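Local atomic coordinates of lysozyme inhibitor LprI-like N-terminal domain-containing protein (Pseudomonas putida, PDB entry 3GI7), a protein that is of unknown function but belongs to the LprI family, so it may act as a secreted inhibitor of lysozyme. Residues C22-K27 against A91-I96; S36-L41 against E105-L110. One frame throughout, in Å; residues are numbered along the deposited sequence.

Contact 1: C22-K27 against A91-I96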
loop_
_atom_site.group_PDB
_atom_site.type_symbol
_atom_site.label_atom_id
_atom_site.label_comp_id
_atom_site.label_asym_id
_atom_site.label_seq_id
_atom_site.Cartn_x
_atom_site.Cartn_y
_atom_site.Cartn_z
ATOM N N CYS A 22 -10.878 12.814 -17.254
ATOM C CA CYS A 22 -10.457 11.471 -16.893
ATOM C C CYS A 22 -10.179 11.322 -15.402
ATOM O O CYS A 22 -10.396 10.262 -14.862
ATOM C CB CYS A 22 -9.237 11.029 -17.689
ATOM S SG CYS A 22 -9.650 10.592 -19.420
ATOM N N ALA A 23 -9.704 12.369 -14.746
ATOM C CA ALA A 23 -9.565 12.355 -13.282
ATOM C C ALA A 23 -10.940 12.162 -12.628
ATOM O O ALA A 23 -11.071 11.342 -11.721
ATOM C CB ALA A 23 -8.856 13.654 -12.760
ATOM N N ALA A 24 -11.957 12.875 -13.093
ATOM C CA ALA A 24 -13.319 12.717 -12.540
ATOM C C ALA A 24 -13.871 11.350 -12.859
ATOM O O ALA A 24 -14.440 10.652 -12.007
ATOM C CB ALA A 24 -14.277 13.823 -13.069
ATOM N N PHE A 25 -13.680 10.934 -14.096
ATOM C CA PHE A 25 -14.196 9.636 -14.514
ATOM C C PHE A 25 -13.544 8.474 -13.737
ATOM O O PHE A 25 -14.217 7.547 -13.291
ATOM C CB PHE A 25 -13.978 9.454 -16.025
ATOM C CG PHE A 25 -14.615 8.222 -16.565
ATOM C CD1 PHE A 25 -13.921 7.037 -16.600
ATOM C CD2 PHE A 25 -15.916 8.255 -17.041
ATOM C CE1 PHE A 25 -14.521 5.882 -17.077
ATOM C CE2 PHE A 25 -16.513 7.097 -17.566
ATOM C CZ PHE A 25 -15.812 5.920 -17.563
ATOM N N ASN A 26 -12.227 8.517 -13.573
ATOM C CA ASN A 26 -11.549 7.447 -12.890
ATOM C C ASN A 26 -11.835 7.408 -11.376
ATOM O O ASN A 26 -11.787 6.338 -10.761
ATOM C CB ASN A 26 -10.058 7.501 -13.221
ATOM C CG ASN A 26 -9.775 7.202 -14.701
ATOM O OD1 ASN A 26 -10.397 6.314 -15.335
ATOM N ND2 ASN A 26 -8.790 7.903 -15.242
ATOM N N LYS A 27 -12.162 8.544 -10.784
ATOM C CA LYS A 27 -12.676 8.560 -9.415
ATOM C C LYS A 27 -13.983 7.768 -9.339
ATOM O O LYS A 27 -14.186 6.989 -8.405
ATOM C CB LYS A 27 -12.928 9.981 -8.921
ATOM C CG LYS A 27 -13.740 9.984 -7.569
ATOM C CD LYS A 27 -14.050 11.297 -6.981
ATOM C CE LYS A 27 -15.088 12.048 -7.738
ATOM N NZ LYS A 27 -15.229 13.403 -7.109
ATOM N N ALA A 91 -6.391 16.938 -8.551
ATOM C CA ALA A 91 -5.659 16.413 -7.396
ATOM C C ALA A 91 -6.584 15.675 -6.413
ATOM O O ALA A 91 -6.226 14.562 -5.916
ATOM C CB ALA A 91 -4.896 17.530 -6.672
ATOM N N TRP A 92 -7.732 16.283 -6.151
ATOM C CA TRP A 92 -8.730 15.737 -5.253
ATOM C C TRP A 92 -9.224 14.412 -5.787
ATOM O O TRP A 92 -9.165 13.387 -5.088
ATOM C CB TRP A 92 -9.911 16.688 -5.048
ATOM C CG TRP A 92 -10.895 16.145 -4.119
ATOM C CD1 TRP A 92 -11.961 15.350 -4.435
ATOM C CD2 TRP A 92 -10.950 16.349 -2.696
ATOM N NE1 TRP A 92 -12.647 15.013 -3.284
ATOM C CE2 TRP A 92 -12.050 15.612 -2.212
ATOM C CE3 TRP A 92 -10.154 17.053 -1.786
ATOM C CZ2 TRP A 92 -12.383 15.570 -0.866
ATOM C CZ3 TRP A 92 -10.490 17.020 -0.445
ATOM C CH2 TRP A 92 -11.595 16.279 0.002
ATOM N N ASN A 93 -9.644 14.420 -7.043
ATOM C CA ASN A 93 -10.153 13.221 -7.695
ATOM C C ASN A 93 -9.122 12.094 -7.798
ATOM O O ASN A 93 -9.485 10.917 -7.584
ATOM C CB ASN A 93 -10.776 13.564 -9.054
ATOM C CG ASN A 93 -12.075 14.267 -8.928
ATOM O OD1 ASN A 93 -12.738 14.158 -7.904
ATOM N ND2 ASN A 93 -12.488 14.987 -9.984
ATOM N N SER A 94 -7.860 12.421 -8.066
ATOM C CA SER A 94 -6.768 11.423 -8.100
ATOM C C SER A 94 -6.517 10.834 -6.713
ATOM O O SER A 94 -6.287 9.629 -6.590
ATOM C CB SER A 94 -5.457 12.019 -8.633
ATOM O OG SER A 94 -5.715 12.579 -9.907
ATOM N N CYS A 95 -6.581 11.668 -5.698
ATOM C CA CYS A 95 -6.400 11.228 -4.320
ATOM C C CYS A 95 -7.537 10.247 -3.932
ATOM O O CYS A 95 -7.286 9.155 -3.386
ATOM C CB CYS A 95 -6.350 12.445 -3.407
ATOM S SG CYS A 95 -6.123 12.028 -1.655
ATOM N N ILE A 96 -8.763 10.613 -4.254
ATOM C CA ILE A 96 -9.933 9.786 -3.932
ATOM C C ILE A 96 -9.769 8.460 -4.644
ATOM O O ILE A 96 -9.980 7.392 -4.038
ATOM C CB ILE A 96 -11.280 10.426 -4.295
ATOM C CG1 ILE A 96 -11.603 11.702 -3.473
ATOM C CG2 ILE A 96 -12.453 9.425 -4.096
ATOM C CD1 ILE A 96 -11.653 11.520 -1.940
HETATM O O HOH W 1 -9.075 10.046 -10.548
HETATM O O HOH W 2 -15.622 15.456 -9.812
#
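Asn93 OD1 accepts a hydrogen bond from Lys27 NZ at 2.7 Å, and this bond ties helix 17-49 to helix 86-111. The two are the first and last helices of an antiparallel three-helix up-down-up arrangement, so they run the same way. Their local axes approach to 8.3 Å at an angle of 27°. The ammonium group meets the amide oxygen from a donor position tilted 32° from the carbonyl plane. The lysine leaves its helix with CG anti to the backbone N. A bend at chi3 (72°) then places CE close to the same oxygen. The aliphatic part of Lys27 also packs: CG rests on Ile96 CG2 at 3.7 Å, and the two side chains lie side by side, pointing the same way. Ile96 also touches Arg70 and Cys74 of helix 55-77, so the middle helix of the chain also reaches this layer.

The other branch of the Asn93 amide faces Ala24, whose CA lies 3.5 Å from Asn93 ND2. That nitrogen donates to a water, which is weakly bound by Lys27 NZ as well. Both ends of the amide therefore have partners, and this should fix its rotation. Ala23 CB packs against Asn93 CB. A second water donates to Ala23 O and, weakly, to Asn93 O, bridging the two backbones.

Each segment carries a disulfide cysteine. Cys95 is bonded to Cys74 of helix 55-77, and Cys22 is bonded to Cys22 of the second subunit. On the Ala23 side the backbone itself takes part in the packing: Ala23 O sits 3.5 Å from Asn93 CB.

Contact 2: S36-L41 against E105-L110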
loop_
_atom_site.group_PDB
_atom_site.type_symbol
_atom_site.label_atom_id
_atom_site.label_comp_id
_atom_site.label_asym_id
_atom_site.label_seq_id
_atom_site.Cartn_x
_atom_site.Cartn_y
_atom_site.Cartn_z
ATOM N N SER A 36 -17.860 -2.714 -5.047
ATOM C CA SER A 36 -17.895 -4.137 -5.405
ATOM C C SER A 36 -17.020 -4.966 -4.484
ATOM O O SER A 36 -17.401 -6.092 -4.084
ATOM C CB SER A 36 -17.456 -4.371 -6.846
ATOM O OG SER A 36 -18.359 -3.724 -7.709
ATOM N N ALA A 37 -15.840 -4.443 -4.163
ATOM C CA ALA A 37 -14.946 -5.131 -3.237
ATOM C C ALA A 37 -15.567 -5.254 -1.850
ATOM O O ALA A 37 -15.432 -6.309 -1.214
ATOM C CB ALA A 37 -13.556 -4.434 -3.152
ATOM N N TYR A 38 -16.215 -4.185 -1.379
ATOM C CA TYR A 38 -16.869 -4.182 -0.074
ATOM C C TYR A 38 -18.008 -5.247 -0.041
ATOM O O TYR A 38 -18.101 -6.060 0.886
ATOM C CB TYR A 38 -17.415 -2.807 0.203
ATOM C CG TYR A 38 -18.133 -2.716 1.508
ATOM C CD1 TYR A 38 -17.456 -2.431 2.668
ATOM C CD2 TYR A 38 -19.499 -3.021 1.589
ATOM C CE1 TYR A 38 -18.137 -2.372 3.913
ATOM C CE2 TYR A 38 -20.179 -2.989 2.808
ATOM C CZ TYR A 38 -19.490 -2.682 3.959
ATOM O OH TYR A 38 -20.135 -2.650 5.138
ATOM N N ASP A 39 -18.820 -5.257 -1.085
ATOM C CA ASP A 39 -19.991 -6.122 -1.162
ATOM C C ASP A 39 -19.517 -7.589 -1.176
ATOM O O ASP A 39 -20.118 -8.449 -0.537
ATOM C CB ASP A 39 -20.803 -5.828 -2.450
ATOM C CG ASP A 39 -21.581 -4.508 -2.407
ATOM O OD1 ASP A 39 -21.720 -3.871 -1.360
ATOM O OD2 ASP A 39 -22.111 -4.131 -3.451
ATOM N N GLU A 40 -18.453 -7.838 -1.930
ATOM C CA GLU A 40 -17.887 -9.171 -2.020
ATOM C C GLU A 40 -17.209 -9.603 -0.708
ATOM O O GLU A 40 -17.265 -10.786 -0.353
ATOM C CB GLU A 40 -16.955 -9.292 -3.221
ATOM C CG GLU A 40 -17.691 -9.209 -4.561
ATOM C CD GLU A 40 -16.767 -9.304 -5.774
ATOM O OE1 GLU A 40 -17.003 -10.181 -6.639
ATOM O OE2 GLU A 40 -15.811 -8.510 -5.865
ATOM N N LEU A 41 -16.612 -8.676 0.033
ATOM C CA LEU A 41 -16.022 -9.022 1.335
ATOM C C LEU A 41 -17.113 -9.514 2.298
ATOM O O LEU A 41 -16.921 -10.496 3.016
ATOM C CB LEU A 41 -15.309 -7.832 1.977
ATOM C CG LEU A 41 -14.939 -7.975 3.446
ATOM C CD1 LEU A 41 -13.877 -9.041 3.689
ATOM C CD2 LEU A 41 -14.486 -6.593 4.026
ATOM N N GLU A 105 -8.131 -3.014 -2.381
ATOM C CA GLU A 105 -7.151 -4.076 -2.225
ATOM C C GLU A 105 -7.158 -4.647 -0.794
ATOM O O GLU A 105 -7.126 -5.847 -0.595
ATOM C CB GLU A 105 -5.752 -3.605 -2.569
ATOM C CG GLU A 105 -4.752 -4.703 -2.439
ATOM C CD GLU A 105 -3.322 -4.275 -2.702
ATOM O OE1 GLU A 105 -3.122 -3.591 -3.716
ATOM O OE2 GLU A 105 -2.432 -4.739 -1.948
ATOM N N TYR A 106 -7.195 -3.777 0.189
ATOM C CA TYR A 106 -7.246 -4.216 1.558
ATOM C C TYR A 106 -8.494 -5.084 1.855
ATOM O O TYR A 106 -8.408 -6.103 2.494
ATOM C CB TYR A 106 -7.234 -2.990 2.468
ATOM C CG TYR A 106 -7.400 -3.315 3.927
ATOM C CD1 TYR A 106 -6.434 -4.051 4.598
ATOM C CD2 TYR A 106 -8.565 -2.966 4.610
ATOM C CE1 TYR A 106 -6.588 -4.373 5.945
ATOM C CE2 TYR A 106 -8.726 -3.263 5.956
ATOM C CZ TYR A 106 -7.747 -3.987 6.612
ATOM O OH TYR A 106 -7.870 -4.310 7.947
ATOM N N LEU A 107 -9.658 -4.666 1.376
ATOM C CA LEU A 107 -10.910 -5.427 1.619
ATOM C C LEU A 107 -10.870 -6.791 0.927
ATOM O O LEU A 107 -11.303 -7.799 1.477
ATOM C CB LEU A 107 -12.107 -4.601 1.136
ATOM C CG LEU A 107 -12.373 -3.304 1.917
ATOM C CD1 LEU A 107 -13.668 -2.665 1.346
ATOM C CD2 LEU A 107 -12.441 -3.511 3.434
ATOM N N ARG A 108 -10.339 -6.840 -0.286
ATOM C CA ARG A 108 -10.108 -8.116 -0.952
ATOM C C ARG A 108 -9.201 -9.018 -0.125
ATOM O O ARG A 108 -9.450 -10.216 -0.015
ATOM C CB ARG A 108 -9.503 -7.921 -2.329
ATOM C CG ARG A 108 -10.412 -7.141 -3.307
ATOM C CD ARG A 108 -9.895 -7.156 -4.734
ATOM N NE ARG A 108 -10.657 -6.228 -5.558
ATOM C CZ ARG A 108 -10.214 -5.010 -5.892
ATOM N NH1 ARG A 108 -9.003 -4.598 -5.502
ATOM N NH2 ARG A 108 -10.978 -4.190 -6.610
ATOM N N SER A 109 -8.141 -8.442 0.448
ATOM C CA SER A 109 -7.179 -9.220 1.227
ATOM C C SER A 109 -7.789 -9.787 2.520
ATOM O O SER A 109 -7.412 -10.851 2.945
ATOM C CB SER A 109 -5.932 -8.393 1.611
ATOM O OG SER A 109 -6.222 -7.618 2.776
ATOM N N LEU A 110 -8.730 -9.069 3.101
ATOM C CA LEU A 110 -9.384 -9.493 4.343
ATOM C C LEU A 110 -10.258 -10.705 4.149
ATOM O O LEU A 110 -10.342 -11.544 5.035
ATOM C CB LEU A 110 -10.250 -8.379 4.934
ATOM C CG LEU A 110 -9.510 -7.247 5.600
ATOM C CD1 LEU A 110 -10.566 -6.312 6.216
ATOM C CD2 LEU A 110 -8.510 -7.690 6.672
HETATM O O HOH W 3 -13.233 -7.050 -5.899
#
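Leu41 and Leu107 meet through different first torsions. In Leu41 CG is anti to the backbone N (chi1 167°), whereas in Leu107 CG is anti to the carbonyl carbon (chi1 -66°). The two side chains cross at about a right angle, and their CD2 methyls touch at 3.7 Å. This is parallel packing of the first and last helices in the three-helix arrangement, with local axes 8.7 Å apart.

The other methyl of Leu41 reaches the opposite backbone. Leu41 CD1 lies 3.6 Å from Leu107 O. It also touches Leu110 CB. Leu107 CD1 turns to Tyr38 instead, resting 3.8 Å from Tyr38 CA and near the ring plane at the edge. The Tyr38 side chain also packs on Ile59, Glu60 and Glu63 of helix 55-77, and Leu107 touches Glu63, so the middle helix joins this layer.

Ala37 is buried. The Arg108 side chain, at the margin, lies against it, with Ala37 CB over one face of the guanidinium and 4.2 Å from Arg108 CG. In the conformers given, a water accepts from Arg108 NE at 2.7 Å and donates to Glu40 OE2. Both side chains have a second conformer, so this bridge may be partial.

On the far side of helix 86-111, Tyr106 bonds through OH to Glu77 of the fourth subunit.

The two helices are thus joined mainly by buried leucine methyls. The opposite charges of Glu40 and Arg108 are not in contact, so direct attraction between them is probably modest.

Overall arrangement
Both contacts join helix 17-49 to helix 86-111, with their centres about 21 Å apart on opposite sides of the chain's centre. They do not touch. Contact 1 is partly buried and carries a direct polar bond between its helices, with two waters bridging them, each by one weak bond. Contact 2 is buried and mainly apolar, and water links the charges at its margin. Helix 55-77 reaches both layers. The local segments are nearer to parallel in contact 2 than in contact 1. Their surroundings differ too: the segments of contact 1 carry cysteines of an intrachain and an intersubunit disulfide, whereas residues of contact 2 pack on the third and fourth subunits.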